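Local coordinates for malonyl CoA-acyl carrier protein transacylase (Synechocystis sp. PCC 6803 substr. Kazusa, PDB 4RR5) that catalyses transfer of the malonyl group from malonyl-CoA to holo-acyl carrier protein, a step in fatty acid biosynthesis, at residues D258-T269 / D278-Q286; L109-A120 / M192-L203. All coordinates share one frame; numbering follows the deposited sequence.

Both contacts belong to the acyl transferase domain and share no helix or strand. Their centres are about 28 Å apart, on opposite sides of the chain's centre. Each is partly buried, with some residues in the core and others at the surface. Contact 1 joins two neighbouring parallel strands and the helix between them. It is held mainly by backbone hydrogen bonds, with polar side chains fixing the start of the helix. Contact 2 packs two nearly antiparallel helices that are far apart in sequence. It depends on apolar side chains and has one hydrogen bond between its segments. Contact 2 also reaches the probable active site through Arg113, whereas contact 1 lies away from it.

Contact 1 (D258-T269 / D278-Q286); sequences DYWEVGPGKVLT and DLNLKNIGQ
Asn283 places CG anti to its carbonyl carbon (chi1 -64°), turning its amide toward the helix, where Thr269 holds OG1 between its backbone N and carbonyl carbon (chi1 51°). They belong to a beta-alpha-beta unit in which strands 258-262 and 280-284 run parallel, joined by helix 267-273. Asn283 ND2 donates to Thr269 OG1 over 2.9 Å, and the hydroxyl lies in the amide plane. This bond ties the second strand to the first turn of the helix. Glu261 holds the same turn from the first strand. Its OE2 accepts from Leu268 N at 3.0 Å, and its OE1 accepts from Thr269 N, both from above the carboxylate plane. These N-H groups would probably favour a charged carboxylate on the buried Glu261. The Glu261 backbone also pairs both ways, with its N on Lys282 O (2.8 Å) and its O taking Ile284 N.

Trp260 packs on the other face of the sheet. Lys282 runs alongside it and lays CD over the five-membered ring, 3.5 Å from the centroid, a CH-pi contact. Ile284 CD1 touches Trp260 CE3 at 3.5 Å. Trp5 and Phe79 also meet the indole. With an alanine for Trp260, Ile284 CD1 would probably face a gap and the Lys282 methylenes lose their support. Tyr259 CD2 rests 3.7 Å from Leu281 CD2, while Tyr259 OH bonds Leu268 O and Trp244 NE1.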
loop_
_atom_site.group_PDB
_atom_site.type_symbol
_atom_site.label_atom_id
_atom_site.label_comp_id
_atom_site.label_asym_id
_atom_site.label_seq_id
_atom_site.Cartn_x
_atom_site.Cartn_y
_atom_site.Cartn_z
ATOM N N ASP A 258 -12.422 -15.317 0.278
ATOM C CA ASP A 258 -11.115 -15.408 -0.373
ATOM C C ASP A 258 -10.435 -14.059 -0.441
ATOM O O ASP A 258 -11.081 -13.012 -0.539
ATOM C CB ASP A 258 -11.244 -15.971 -1.786
ATOM C CG ASP A 258 -11.916 -17.319 -1.815
ATOM O OD1 ASP A 258 -13.166 -17.348 -1.827
ATOM O OD2 ASP A 258 -11.199 -18.338 -1.834
ATOM N N TYR A 259 -9.113 -14.118 -0.466
ATOM C CA TYR A 259 -8.251 -12.970 -0.268
ATOM C C TYR A 259 -7.085 -13.065 -1.242
ATOM O O TYR A 259 -6.224 -13.937 -1.096
ATOM C CB TYR A 259 -7.791 -12.981 1.184
ATOM C CG TYR A 259 -6.845 -11.910 1.689
ATOM C CD1 TYR A 259 -7.337 -10.753 2.281
ATOM C CD2 TYR A 259 -5.463 -12.108 1.679
ATOM C CE1 TYR A 259 -6.483 -9.801 2.808
ATOM C CE2 TYR A 259 -4.602 -11.151 2.197
ATOM C CZ TYR A 259 -5.123 -10.008 2.765
ATOM O OH TYR A 259 -4.298 -9.059 3.292
ATOM N N TRP A 260 -7.073 -12.192 -2.247
ATOM C CA TRP A 260 -6.064 -12.260 -3.302
ATOM C C TRP A 260 -5.133 -11.071 -3.252
ATOM O O TRP A 260 -5.568 -9.935 -3.427
ATOM C CB TRP A 260 -6.710 -12.319 -4.686
ATOM C CG TRP A 260 -7.516 -13.545 -4.953
ATOM C CD1 TRP A 260 -7.800 -14.561 -4.083
ATOM C CD2 TRP A 260 -8.156 -13.886 -6.186
ATOM N NE1 TRP A 260 -8.581 -15.509 -4.695
ATOM C CE2 TRP A 260 -8.814 -15.118 -5.989
ATOM C CE3 TRP A 260 -8.237 -13.269 -7.437
ATOM C CZ2 TRP A 260 -9.539 -15.747 -6.999
ATOM C CZ3 TRP A 260 -8.948 -13.894 -8.440
ATOM C CH2 TRP A 260 -9.597 -15.121 -8.214
ATOM N N GLU A 261 -3.853 -11.336 -3.015
ATOM C CA GLU A 261 -2.856 -10.294 -3.053
ATOM C C GLU A 261 -2.470 -10.079 -4.498
ATOM O O GLU A 261 -1.854 -10.940 -5.109
ATOM C CB GLU A 261 -1.632 -10.652 -2.224
ATOM C CG GLU A 261 -0.760 -9.455 -1.911
ATOM C CD GLU A 261 0.418 -9.817 -1.018
ATOM O OE1 GLU A 261 0.459 -10.967 -0.525
ATOM O OE2 GLU A 261 1.299 -8.952 -0.815
ATOM N N VAL A 262 -2.843 -8.925 -5.035
ATOM C CA VAL A 262 -2.610 -8.601 -6.429
ATOM C C VAL A 262 -1.402 -7.678 -6.521
ATOM O O VAL A 262 -1.524 -6.462 -6.415
ATOM C CB VAL A 262 -3.859 -7.950 -7.046
ATOM C CG1 VAL A 262 -3.643 -7.623 -8.499
ATOM C CG2 VAL A 262 -5.069 -8.875 -6.865
ATOM N N GLY A 263 -0.229 -8.282 -6.696
ATOM C CA GLY A 263 1.029 -7.555 -6.729
ATOM C C GLY A 263 2.170 -8.480 -6.360
ATOM O O GLY A 263 1.950 -9.646 -6.054
ATOM N N PRO A 264 3.399 -7.961 -6.361
ATOM C CA PRO A 264 4.570 -8.785 -6.065
ATOM C C PRO A 264 4.662 -9.079 -4.574
ATOM O O PRO A 264 3.961 -8.437 -3.787
ATOM C CB PRO A 264 5.737 -7.908 -6.532
ATOM C CG PRO A 264 5.272 -6.546 -6.317
ATOM C CD PRO A 264 3.758 -6.543 -6.513
ATOM N N GLY A 265 5.503 -10.033 -4.191
ATOM C CA GLY A 265 5.628 -10.399 -2.792
ATOM C C GLY A 265 4.490 -11.189 -2.170
ATOM O O GLY A 265 3.447 -11.425 -2.789
ATOM N N LYS A 266 4.702 -11.606 -0.926
ATOM C CA LYS A 266 3.698 -12.349 -0.171
ATOM C C LYS A 266 3.363 -11.664 1.160
ATOM O O LYS A 266 2.888 -12.312 2.095
ATOM C CB LYS A 266 4.182 -13.779 0.085
ATOM C CG LYS A 266 4.169 -14.678 -1.147
ATOM C CD LYS A 266 4.384 -16.139 -0.775
ATOM C CE LYS A 266 4.864 -16.990 -1.969
ATOM N NZ LYS A 266 3.846 -17.143 -3.073
ATOM N N VAL A 267 3.601 -10.356 1.244
ATOM C CA VAL A 267 3.471 -9.629 2.506
ATOM C C VAL A 267 2.038 -9.577 3.064
ATOM O O VAL A 267 1.820 -9.769 4.259
ATOM C CB VAL A 267 3.976 -8.176 2.371
ATOM C CG1 VAL A 267 3.838 -7.446 3.710
ATOM C CG2 VAL A 267 5.419 -8.143 1.880
ATOM N N LEU A 268 1.064 -9.321 2.202
ATOM C CA LEU A 268 -0.290 -9.076 2.666
ATOM C C LEU A 268 -1.043 -10.376 2.923
ATOM O O LEU A 268 -1.989 -10.406 3.716
ATOM C CB LEU A 268 -1.058 -8.208 1.663
ATOM C CG LEU A 268 -0.604 -6.761 1.416
ATOM C CD1 LEU A 268 -1.669 -6.072 0.597
ATOM C CD2 LEU A 268 -0.348 -5.987 2.705
ATOM N N THR A 269 -0.640 -11.451 2.254
ATOM C CA THR A 269 -1.199 -12.768 2.567
ATOM C C THR A 269 -0.478 -13.345 3.787
ATOM O O THR A 269 -1.079 -14.054 4.588
ATOM C CB THR A 269 -1.079 -13.765 1.396
ATOM O OG1 THR A 269 0.272 -13.785 0.928
ATOM C CG2 THR A 269 -2.026 -13.403 0.260
ATOM N N ASP A 278 -8.639 -18.501 8.378
ATOM C CA ASP A 278 -9.665 -19.294 7.716
ATOM C C ASP A 278 -9.994 -18.727 6.330
ATOM O O ASP A 278 -10.896 -19.215 5.639
ATOM C CB ASP A 278 -10.936 -19.377 8.575
ATOM C CG ASP A 278 -11.511 -18.009 8.933
ATOM O OD1 ASP A 278 -10.720 -17.054 9.152
ATOM O OD2 ASP A 278 -12.763 -17.901 9.014
ATOM N N LEU A 279 -9.260 -17.696 5.922
ATOM C CA LEU A 279 -9.429 -17.124 4.588
ATOM C C LEU A 279 -8.481 -17.773 3.585
ATOM O O LEU A 279 -7.329 -18.105 3.905
ATOM C CB LEU A 279 -9.199 -15.614 4.604
ATOM C CG LEU A 279 -10.202 -14.715 5.323
ATOM C CD1 LEU A 279 -9.678 -13.286 5.351
ATOM C CD2 LEU A 279 -11.521 -14.759 4.612
ATOM N N ASN A 280 -8.972 -17.944 2.361
ATOM C CA ASN A 280 -8.174 -18.543 1.298
ATOM C C ASN A 280 -7.307 -17.505 0.621
ATOM O O ASN A 280 -7.794 -16.452 0.214
ATOM C CB ASN A 280 -9.075 -19.205 0.267
ATOM C CG ASN A 280 -10.065 -20.148 0.894
ATOM O OD1 ASN A 280 -9.735 -21.297 1.193
ATOM N ND2 ASN A 280 -11.289 -19.666 1.111
ATOM N N LEU A 281 -6.029 -17.824 0.480
ATOM C CA LEU A 281 -5.056 -16.878 -0.046
ATOM C C LEU A 281 -4.536 -17.251 -1.437
ATOM O O LEU A 281 -4.140 -18.397 -1.680
ATOM C CB LEU A 281 -3.876 -16.766 0.928
ATOM C CG LEU A 281 -4.273 -16.772 2.410
ATOM C CD1 LEU A 281 -3.041 -16.709 3.303
ATOM C CD2 LEU A 281 -5.262 -15.651 2.739
ATOM N N LYS A 282 -4.539 -16.283 -2.352
ATOM C CA LYS A 282 -3.710 -16.388 -3.552
ATOM C C LYS A 282 -2.794 -15.180 -3.700
ATOM O O LYS A 282 -3.125 -14.070 -3.278
ATOM C CB LYS A 282 -4.548 -16.547 -4.822
ATOM C CG LYS A 282 -5.925 -17.102 -4.626
ATOM C CD LYS A 282 -6.543 -17.489 -5.974
ATOM C CE LYS A 282 -6.014 -18.815 -6.475
ATOM N NZ LYS A 282 -6.403 -19.937 -5.569
ATOM N N ASN A 283 -1.634 -15.419 -4.298
ATOM C CA ASN A 283 -0.702 -14.364 -4.634
ATOM C C ASN A 283 -0.573 -14.227 -6.141
ATOM O O ASN A 283 0.047 -15.066 -6.806
ATOM C CB ASN A 283 0.652 -14.648 -4.006
ATOM C CG ASN A 283 0.589 -14.629 -2.518
ATOM O OD1 ASN A 283 0.585 -15.676 -1.867
ATOM N ND2 ASN A 283 0.495 -13.427 -1.956
ATOM N N ILE A 284 -1.165 -13.166 -6.674
ATOM C CA ILE A 284 -1.144 -12.909 -8.106
ATOM C C ILE A 284 -0.241 -11.731 -8.480
ATOM O O ILE A 284 -0.688 -10.577 -8.525
ATOM C CB ILE A 284 -2.559 -12.649 -8.610
ATOM C CG1 ILE A 284 -3.452 -13.817 -8.190
ATOM C CG2 ILE A 284 -2.565 -12.461 -10.125
ATOM C CD1 ILE A 284 -4.743 -13.400 -7.571
ATOM N N GLY A 285 1.025 -12.031 -8.755
ATOM C CA GLY A 285 2.002 -11.009 -9.083
ATOM C C GLY A 285 2.897 -11.397 -10.246
ATOM O O GLY A 285 3.853 -10.692 -10.582
ATOM N N GLN A 286 2.599 -12.538 -10.852
ATOM C CA GLN A 286 3.332 -13.013 -12.025
ATOM C C GLN A 286 2.379 -13.651 -12.990
ATOM O O GLN A 286 1.334 -14.174 -12.588
ATOM C CB GLN A 286 4.414 -14.030 -11.659
ATOM C CG GLN A 286 5.622 -13.437 -11.018
ATOM C CD GLN A 286 6.560 -14.497 -10.515
ATOM O OE1 GLN A 286 6.188 -15.670 -10.428
ATOM N NE2 GLN A 286 7.796 -14.100 -10.194
#

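Contact 2 (L109-A120 / M192-L203). With ACT (acetate ion), chain B.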
loop_
_atom_site.group_PDB
_atom_site.type_symbol
_atom_site.label_atom_id
_atom_site.label_comp_id
_atom_site.label_asym_id
_atom_site.label_seq_id
_atom_site.Cartn_x
_atom_site.Cartn_y
_atom_site.Cartn_z
ATOM N N LEU A 109 -1.207 11.129 -9.610
ATOM C CA LEU A 109 -1.299 11.247 -8.153
ATOM C C LEU A 109 -0.163 10.521 -7.444
ATOM O O LEU A 109 0.484 11.076 -6.554
ATOM C CB LEU A 109 -2.646 10.714 -7.654
ATOM C CG LEU A 109 -3.829 11.580 -8.078
ATOM C CD1 LEU A 109 -5.132 10.891 -7.790
ATOM C CD2 LEU A 109 -3.734 12.911 -7.344
ATOM N N VAL A 110 0.085 9.276 -7.841
ATOM C CA VAL A 110 1.122 8.482 -7.216
ATOM C C VAL A 110 2.484 9.134 -7.410
ATOM O O VAL A 110 3.303 9.206 -6.481
ATOM C CB VAL A 110 1.114 7.077 -7.778
ATOM C CG1 VAL A 110 2.417 6.356 -7.443
ATOM C CG2 VAL A 110 -0.101 6.322 -7.238
ATOM N N LYS A 111 2.709 9.648 -8.613
ATOM C CA LYS A 111 3.967 10.302 -8.943
ATOM C C LYS A 111 4.221 11.477 -8.021
ATOM O O LYS A 111 5.320 11.637 -7.492
ATOM C CB LYS A 111 3.945 10.757 -10.394
ATOM C CG LYS A 111 5.178 11.454 -10.905
ATOM C CD LYS A 111 4.939 11.760 -12.392
ATOM C CE LYS A 111 6.157 12.337 -13.074
ATOM N NZ LYS A 111 6.409 13.712 -12.592
ATOM N N GLN A 112 3.197 12.297 -7.822
ATOM C CA GLN A 112 3.336 13.460 -6.960
ATOM C C GLN A 112 3.478 13.016 -5.516
ATOM O O GLN A 112 4.353 13.504 -4.801
ATOM C CB GLN A 112 2.152 14.412 -7.112
ATOM C CG GLN A 112 2.253 15.643 -6.220
ATOM C CD GLN A 112 1.160 16.659 -6.509
ATOM O OE1 GLN A 112 0.498 16.584 -7.546
ATOM N NE2 GLN A 112 0.966 17.616 -5.590
ATOM N N ARG A 113 2.632 12.074 -5.105
ATOM C CA ARG A 113 2.641 11.570 -3.739
ATOM C C ARG A 113 4.030 11.100 -3.341
ATOM O O ARG A 113 4.526 11.436 -2.255
ATOM C CB ARG A 113 1.651 10.422 -3.584
ATOM C CG ARG A 113 1.559 9.879 -2.181
ATOM C CD ARG A 113 1.071 8.448 -2.221
ATOM N NE ARG A 113 0.475 8.019 -0.962
ATOM C CZ ARG A 113 0.912 6.990 -0.243
ATOM N NH1 ARG A 113 1.946 6.277 -0.659
ATOM N NH2 ARG A 113 0.303 6.657 0.886
ATOM N N SER A 114 4.652 10.328 -4.237
ATOM C CA SER A 114 5.945 9.708 -3.975
ATOM C C SER A 114 7.077 10.730 -4.023
ATOM O O SER A 114 8.115 10.537 -3.382
ATOM C CB SER A 114 6.219 8.567 -4.971
ATOM O OG SER A 114 6.319 9.035 -6.313
ATOM N N GLU A 115 6.885 11.816 -4.767
ATOM C CA GLU A 115 7.880 12.887 -4.765
ATOM C C GLU A 115 7.888 13.633 -3.439
ATOM O O GLU A 115 8.952 13.863 -2.854
ATOM C CB GLU A 115 7.637 13.859 -5.914
ATOM C CG GLU A 115 8.260 13.380 -7.201
ATOM C CD GLU A 115 7.723 14.109 -8.393
ATOM O OE1 GLU A 115 7.191 15.229 -8.208
ATOM O OE2 GLU A 115 7.823 13.554 -9.505
ATOM N N VAL A 116 6.694 14.017 -2.996
ATOM C CA VAL A 116 6.469 14.625 -1.698
ATOM C C VAL A 116 7.162 13.843 -0.587
ATOM O O VAL A 116 7.952 14.402 0.168
ATOM C CB VAL A 116 4.948 14.706 -1.384
ATOM C CG1 VAL A 116 4.712 14.953 0.092
ATOM C CG2 VAL A 116 4.253 15.763 -2.248
ATOM N N MET A 117 6.877 12.541 -0.504
ATOM C CA MET A 117 7.392 11.709 0.582
ATOM C C MET A 117 8.899 11.505 0.469
ATOM O O MET A 117 9.599 11.438 1.483
ATOM C CB MET A 117 6.665 10.360 0.609
ATOM C CG MET A 117 5.169 10.510 0.803
ATOM S SD MET A 117 4.257 8.972 0.640
ATOM C CE MET A 117 5.215 7.964 1.751
ATOM N N ALA A 118 9.397 11.425 -0.763
ATOM C CA ALA A 118 10.835 11.312 -1.003
ATOM C C ALA A 118 11.596 12.560 -0.541
ATOM O O ALA A 118 12.706 12.455 -0.041
ATOM C CB ALA A 118 11.109 11.048 -2.477
ATOM N N SER A 119 10.987 13.732 -0.713
ATOM C CA SER A 119 11.595 14.995 -0.306
ATOM C C SER A 119 11.287 15.320 1.144
ATOM O O SER A 119 11.873 16.233 1.723
ATOM C CB SER A 119 11.103 16.142 -1.183
ATOM O OG SER A 119 11.323 15.862 -2.546
ATOM N N ALA A 120 10.353 14.578 1.724
ATOM C CA ALA A 120 9.935 14.835 3.094
ATOM C C ALA A 120 10.698 13.943 4.036
ATOM O O ALA A 120 10.102 13.227 4.842
ATOM C CB ALA A 120 8.442 14.615 3.259
ATOM N N MET A 192 4.344 14.356 8.379
ATOM C CA MET A 192 4.033 14.513 6.957
ATOM C C MET A 192 3.085 15.681 6.701
ATOM O O MET A 192 2.724 15.932 5.552
ATOM C CB MET A 192 3.414 13.231 6.373
ATOM C CG MET A 192 4.342 12.026 6.274
ATOM S SD MET A 192 5.853 12.366 5.365
ATOM C CE MET A 192 6.981 12.563 6.734
ATOM N N ALA A 193 2.701 16.390 7.764
ATOM C CA ALA A 193 1.695 17.450 7.680
ATOM C C ALA A 193 1.931 18.430 6.529
ATOM O O ALA A 193 1.133 18.472 5.595
ATOM C CB ALA A 193 1.612 18.208 9.007
ATOM N N GLN A 194 3.007 19.211 6.581
ATOM C CA GLN A 194 3.223 20.231 5.554
ATOM C C GLN A 194 3.377 19.608 4.168
ATOM O O GLN A 194 2.763 20.085 3.219
ATOM C CB GLN A 194 4.435 21.103 5.876
ATOM C CG GLN A 194 4.640 21.342 7.351
ATOM C CD GLN A 194 5.622 22.466 7.607
ATOM O OE1 GLN A 194 6.141 23.067 6.663
ATOM N NE2 GLN A 194 5.890 22.756 8.885
ATOM N N PRO A 195 4.193 18.545 4.041
ATOM C CA PRO A 195 4.151 17.775 2.794
ATOM C C PRO A 195 2.752 17.269 2.418
ATOM O O PRO A 195 2.339 17.418 1.274
ATOM C CB PRO A 195 5.083 16.606 3.100
ATOM C CG PRO A 195 6.104 17.204 4.000
ATOM C CD PRO A 195 5.335 18.132 4.883
ATOM N N SER A 196 2.029 16.685 3.369
ATOM C CA SER A 196 0.688 16.184 3.089
ATOM C C SER A 196 -0.332 17.280 2.758
ATOM O O SER A 196 -1.394 16.976 2.217
ATOM C CB SER A 196 0.160 15.368 4.276
ATOM O OG SER A 196 -1.259 15.429 4.363
ATOM N N GLN A 197 -0.040 18.542 3.077
ATOM C CA GLN A 197 -1.052 19.580 2.877
ATOM C C GLN A 197 -0.962 20.235 1.487
ATOM O O GLN A 197 -1.969 20.706 0.966
ATOM C CB GLN A 197 -0.981 20.621 4.007
ATOM C CG GLN A 197 -0.325 21.963 3.701
ATOM C CD GLN A 197 -0.431 22.928 4.894
ATOM O OE1 GLN A 197 -1.399 22.880 5.662
ATOM N NE2 GLN A 197 0.578 23.786 5.062
ATOM N N SER A 198 0.206 20.225 0.855
ATOM C CA SER A 198 0.256 20.700 -0.532
ATOM C C SER A 198 -0.321 19.676 -1.529
ATOM O O SER A 198 -1.017 20.036 -2.493
ATOM C CB SER A 198 1.683 21.054 -0.934
ATOM O OG SER A 198 1.676 21.790 -2.152
ATOM N N PHE A 199 -0.011 18.405 -1.292
ATOM C CA PHE A 199 -0.534 17.299 -2.089
ATOM C C PHE A 199 -2.058 17.198 -1.961
ATOM O O PHE A 199 -2.748 16.856 -2.924
ATOM C CB PHE A 199 0.148 15.987 -1.658
ATOM C CG PHE A 199 -0.425 14.749 -2.297
ATOM C CD1 PHE A 199 -0.379 14.567 -3.674
ATOM C CD2 PHE A 199 -0.993 13.753 -1.510
ATOM C CE1 PHE A 199 -0.904 13.417 -4.261
ATOM C CE2 PHE A 199 -1.511 12.607 -2.083
ATOM C CZ PHE A 199 -1.468 12.436 -3.468
ATOM N N ALA A 200 -2.575 17.510 -0.771
ATOM C CA ALA A 200 -4.021 17.525 -0.518
ATOM C C ALA A 200 -4.747 18.561 -1.364
ATOM O O ALA A 200 -5.858 18.315 -1.827
ATOM C CB ALA A 200 -4.304 17.777 0.956
ATOM N N GLN A 201 -4.129 19.727 -1.531
ATOM C CA GLN A 201 -4.640 20.736 -2.451
ATOM C C GLN A 201 -4.830 20.103 -3.836
ATOM O O GLN A 201 -5.899 20.206 -4.430
ATOM C CB GLN A 201 -3.700 21.955 -2.509
ATOM C CG GLN A 201 -4.063 23.073 -1.510
ATOM C CD GLN A 201 -2.892 24.011 -1.157
ATOM O OE1 GLN A 201 -1.912 24.121 -1.898
ATOM N NE2 GLN A 201 -3.002 24.686 -0.013
ATOM N N THR A 202 -3.801 19.418 -4.329
ATOM C CA THR A 202 -3.895 18.667 -5.584
ATOM C C THR A 202 -5.021 17.617 -5.586
ATOM O O THR A 202 -5.782 17.490 -6.562
ATOM C CB THR A 202 -2.553 17.960 -5.895
ATOM O OG1 THR A 202 -1.595 18.924 -6.357
ATOM C CG2 THR A 202 -2.735 16.858 -6.945
ATOM N N LEU A 203 -5.124 16.864 -4.493
ATOM C CA LEU A 203 -6.097 15.775 -4.416
ATOM C C LEU A 203 -7.544 16.261 -4.443
ATOM O O LEU A 203 -8.374 15.683 -5.152
ATOM C CB LEU A 203 -5.866 14.932 -3.163
ATOM C CG LEU A 203 -5.229 13.555 -3.369
ATOM C CD1 LEU A 203 -5.091 12.787 -2.051
ATOM C CD2 LEU A 203 -6.017 12.740 -4.372
HETATM C C ACT B . 4.597 4.546 1.940
HETATM O O ACT B . 3.597 4.414 1.172
HETATM O OXT ACT B . 5.721 4.711 1.396
HETATM C CH3 ACT B . 4.490 4.506 3.444
#
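Phe199 is the main bump of this contact and sits in a hollow made by Leu109, Gln112, Arg113 and Val116. It enters this hollow as a knob into a hole; the two helices run nearly antiparallel, at 161°, with axes 9.6 Å apart. The ring of Phe199 reaches across because CG is anti to the backbone N (chi1 173°). Arg113 CB lies over one ring face, 4.2 Å from the centroid, as a CH-pi contact. Gln112 bounds the ring differently, with its CD in plane at the edge.

A second bump, Pro195, fills the groove between Val116 and Ala120. Its CB meets Val116 CG1 at 3.5 Å, and its CG meets Ala120 CB at 3.6 Å. Met192 bends in beside it and brings SD to 4.0 Å from Ala120 CB. At the other end Leu109 CD2 touches Leu203 CD2 at 3.8 Å, the two side chains crossing at about a right angle. Nearby, Gln112 NE2 donates to Thr202 OG1 over 3.0 Å, close to the amide plane.

Past Phe199, Arg113 extends away from the interface. Its NH1 donates to O of a bound acetate at 3.1 Å, and its NH2 bonds Gln237 and Ser88, the probable nucleophile. The acetate may mark where the malonyl carboxylate binds, as in related FabD enzymes. Tyr92 of helix 90-97 packs against Leu109, Arg113 and Phe199. Helix 56-76 touches Val110 and Met117, and helix 227-235 backs Leu203 on the other partner.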